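Histidinol-phosphatase (Listeria monocytogenes serotype 4b str. H7858, PDB 6NLR) probably hydrolyses L-histidinol phosphate to histidinol in histidine biosynthesis, using a trinuclear metal centre held in a PHP-type barrel. Local coordinates at residues L221-A226 against I251-G256. Residues are numbered along the deposited sequence; the frame is centred on the assembly and turned at random.
Sequences LDFNTA and IPFVYG
Two neighbouring parallel strands of the PHP barrel, 220-224 and 253-256, meet here as the two ends of a beta-alpha-beta unit whose crossover runs through helix 240-248. L221, D222, F223 and N224 pair with F253, V254, Y255 and G256, and five backbone bonds zip the strands together, from L221 N to P252 O (3.0 Å) through to T225 N to G256 O, the last one just past strand 220-224. In the middle, F223 N reaches V254 O and G256 N reaches F223 O, each donor lying above the carbonyl plane.

L221, F223, F253 and Y255 point to the face that carries helix 240-248, where A246 touches both L221 and F253. L221 and F253 run side by side, with L221 CB 3.5 Å from F253 CE1, while I251 CG2 meets L221 CG. F223 turns its ring edge to the face of F253 in an offset T-shaped pair, planes at 87°. F223 CG is anti to the backbone N (chi1 -179°); the end of the side chain leads away from strand 253-256, and its ring also meets Y272 edge-to-face. T225 crosses Y255 at about a right angle, and both hydroxyls, T225 OG1 and Y255 OH, bond to the carbonyl oxygen of R267.

On the other face, with D222 and V254, the side chain of N224 comes within about 5 Å of the bound cobalt. N224 ND2 donates to D222 OD2 (3.0 Å) on the syn side of the carboxylate and also to OD2 of the cobalt ligand D258, while the backbone N of H181, a manganese ligand, bonds to D222 OD2. The bonds to D258 and H181 are second-shell links, consistent with N224 and D222 helping to position those ligands. N224 OD1 closes an Asx turn onto A226 N, and one water donates to both D222 OD1 (2.8 Å) and V254 O (3.1 Å).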
ATOM      1  N   LEU A 221       8.763   0.124   6.739  1.00 23.19           N
ATOM      2  CA  LEU A 221       7.529   0.863   6.402  1.00 24.16           C
ATOM      3  C   LEU A 221       7.680   1.563   5.053  1.00 24.72           C
ATOM      4  O   LEU A 221       8.753   2.120   4.766  1.00 25.39           O
ATOM      5  CB  LEU A 221       7.212   1.855   7.517  1.00 26.26           C
ATOM      6  CG  LEU A 221       6.879   1.210   8.857  1.00 27.56           C
ATOM      7  CD1 LEU A 221       6.711   2.257   9.943  1.00 29.56           C
ATOM      8  CD2 LEU A 221       5.644   0.337   8.712  1.00 28.17           C
ATOM      9  N   ASP A 222       6.604   1.471   4.265  1.00 23.53           N
ATOM     10  CA  ASP A 222       6.284   2.272   3.057  1.00 23.72           C
ATOM     11  C   ASP A 222       6.078   3.713   3.522  1.00 24.12           C
ATOM     12  O   ASP A 222       5.097   3.951   4.255  1.00 26.40           O
ATOM     13  CB  ASP A 222       5.053   1.639   2.402  1.00 23.81           C
ATOM     14  CG  ASP A 222       4.484   2.254   1.128  1.00 25.53           C
ATOM     15  OD1 ASP A 222       5.281   2.616   0.249  1.00 28.04           O
ATOM     16  OD2 ASP A 222       3.219   2.293   1.012  1.00 26.95           O
ATOM     17  N   PHE A 223       6.981   4.626   3.179  1.00 23.47           N
ATOM     18  CA  PHE A 223       6.770   6.077   3.415  1.00 23.10           C
ATOM     19  C   PHE A 223       6.086   6.591   2.149  1.00 22.51           C
ATOM     20  O   PHE A 223       6.762   6.903   1.148  1.00 22.51           O
ATOM     21  CB  PHE A 223       8.062   6.831   3.732  1.00 26.55           C
ATOM     22  CG  PHE A 223       7.846   8.301   3.997  1.00 30.08           C
ATOM     23  CD1 PHE A 223       7.643   9.204   2.953  1.00 34.49           C
ATOM     24  CD2 PHE A 223       7.831   8.792   5.287  1.00 36.70           C
ATOM     25  CE1 PHE A 223       7.455  10.553   3.192  1.00 37.96           C
ATOM     26  CE2 PHE A 223       7.624  10.146   5.528  1.00 41.21           C
ATOM     27  CZ  PHE A 223       7.433  11.026   4.484  1.00 39.49           C
ATOM     28  N   ASN A 224       4.755   6.619   2.190  1.00 20.88           N
ATOM     29  CA  ASN A 224       3.907   6.738   0.981  1.00 21.51           C
ATOM     30  C   ASN A 224       3.425   8.195   0.817  1.00 23.17           C
ATOM     31  O   ASN A 224       2.721   8.717   1.705  1.00 21.67           O
ATOM     32  CB  ASN A 224       2.835   5.667   1.059  1.00 21.88           C
ATOM     33  CG  ASN A 224       2.003   5.541  -0.194  1.00 24.35           C
ATOM     34  OD1 ASN A 224       1.578   6.548  -0.765  1.00 22.14           O
ATOM     35  ND2 ASN A 224       1.775   4.302  -0.611  1.00 20.60           N
ATOM     36  N   THR A 225       3.791   8.830  -0.290  1.00 21.22           N
ATOM     37  CA  THR A 225       3.513  10.260  -0.571  1.00 24.69           C
ATOM     38  C   THR A 225       2.208  10.447  -1.345  1.00 24.90           C
ATOM     39  O   THR A 225       1.804  11.617  -1.523  1.00 23.89           O
ATOM     40  CB  THR A 225       4.697  10.922  -1.280  1.00 25.57           C
ATOM     41  OG1 THR A 225       4.917  10.209  -2.512  1.00 28.73           O
ATOM     42  CG2 THR A 225       5.917  10.925  -0.376  1.00 25.50           C
ATOM     43  N   ALA A 226       1.515   9.373  -1.715  1.00 23.89           N
ATOM     44  CA  ALA A 226       0.274   9.467  -2.527  1.00 27.10           C
ATOM     45  C   ALA A 226      -0.755  10.375  -1.831  1.00 27.11           C
ATOM     46  O   ALA A 226      -1.465  11.083  -2.528  1.00 29.30           O
ATOM     47  CB  ALA A 226      -0.305   8.099  -2.773  1.00 26.06           C
ATOM     48  N   ILE A 251      13.212   1.843  12.815  1.00 29.27           N
ATOM     49  CA  ILE A 251      12.464   1.149  11.741  1.00 28.30           C
ATOM     50  C   ILE A 251      12.802   1.864  10.430  1.00 28.35           C
ATOM     51  O   ILE A 251      12.582   3.076  10.294  1.00 26.67           O
ATOM     52  CB  ILE A 251      10.958   1.168  12.010  1.00 28.95           C
ATOM     53  CG1 ILE A 251      10.583   0.423  13.299  1.00 30.95           C
ATOM     54  CG2 ILE A 251      10.218   0.662  10.790  1.00 26.61           C
ATOM     55  CD1 ILE A 251       9.165   0.714  13.810  1.00 28.74           C
ATOM     56  N   PRO A 252      13.318   1.139   9.421  1.00 25.90           N
ATOM     57  CA  PRO A 252      13.620   1.742   8.134  1.00 27.33           C
ATOM     58  C   PRO A 252      12.333   2.127   7.406  1.00 26.61           C
ATOM     59  O   PRO A 252      11.343   1.407   7.479  1.00 26.41           O
ATOM     60  CB  PRO A 252      14.370   0.665   7.334  1.00 26.45           C
ATOM     61  CG  PRO A 252      14.755  -0.380   8.381  1.00 27.56           C
ATOM     62  CD  PRO A 252      13.686  -0.282   9.456  1.00 28.26           C
ATOM     63  N   PHE A 253      12.430   3.229   6.670  1.00 26.01           N
ATOM     64  CA  PHE A 253      11.414   3.715   5.704  1.00 28.22           C
ATOM     65  C   PHE A 253      11.988   3.585   4.299  1.00 27.89           C
ATOM     66  O   PHE A 253      13.160   3.826   4.122  1.00 28.17           O
ATOM     67  CB  PHE A 253      11.044   5.170   5.998  1.00 26.13           C
ATOM     68  CG  PHE A 253      10.077   5.346   7.137  1.00 27.74           C
ATOM     69  CD1 PHE A 253       8.718   5.125   6.947  1.00 29.70           C
ATOM     70  CD2 PHE A 253      10.528   5.709   8.398  1.00 29.63           C
ATOM     71  CE1 PHE A 253       7.837   5.287   8.000  1.00 28.13           C
ATOM     72  CE2 PHE A 253       9.642   5.891   9.438  1.00 31.30           C
ATOM     73  CZ  PHE A 253       8.295   5.682   9.237  1.00 31.73           C
ATOM     74  N   VAL A 254      11.148   3.182   3.350  1.00 27.78           N
ATOM     75  CA  VAL A 254      11.433   3.278   1.897  1.00 25.55           C
ATOM     76  C   VAL A 254      10.386   4.213   1.289  1.00 22.31           C
ATOM     77  O   VAL A 254       9.183   3.920   1.427  1.00 20.55           O
ATOM     78  CB  VAL A 254      11.398   1.888   1.238  1.00 23.52           C
ATOM     79  CG1 VAL A 254      11.759   1.972  -0.240  1.00 23.44           C
ATOM     80  CG2 VAL A 254      12.283   0.893   1.982  1.00 27.58           C
ATOM     81  N   TYR A 255      10.840   5.291   0.659  1.00 21.91           N
ATOM     82  CA  TYR A 255       9.992   6.207  -0.148  1.00 22.28           C
ATOM     83  C   TYR A 255       9.153   5.387  -1.120  1.00 21.31           C
ATOM     84  O   TYR A 255       9.719   4.526  -1.795  1.00 23.50           O
ATOM     85  CB  TYR A 255      10.833   7.200  -0.938  1.00 23.21           C
ATOM     86  CG  TYR A 255      10.073   7.929  -2.027  1.00 23.68           C
ATOM     87  CD1 TYR A 255       9.214   8.972  -1.726  1.00 22.80           C
ATOM     88  CD2 TYR A 255      10.206   7.571  -3.360  1.00 21.79           C
ATOM     89  CE1 TYR A 255       8.528   9.654  -2.720  1.00 23.98           C
ATOM     90  CE2 TYR A 255       9.543   8.250  -4.374  1.00 23.42           C
ATOM     91  CZ  TYR A 255       8.709   9.313  -4.050  1.00 23.05           C
ATOM     92  OH  TYR A 255       8.031   9.980  -5.024  1.00 23.72           O
ATOM     93  N   GLY A 256       7.856   5.655  -1.168  1.00 20.99           N
ATOM     94  CA  GLY A 256       6.906   5.050  -2.122  1.00 22.36           C
ATOM     95  C   GLY A 256       6.015   6.127  -2.718  1.00 23.67           C
ATOM     96  O   GLY A 256       5.254   6.737  -1.934  1.00 23.13           O
TER
HETATM   97  O   HOH W   1       7.834   1.736  -0.281  1.00 22.01           O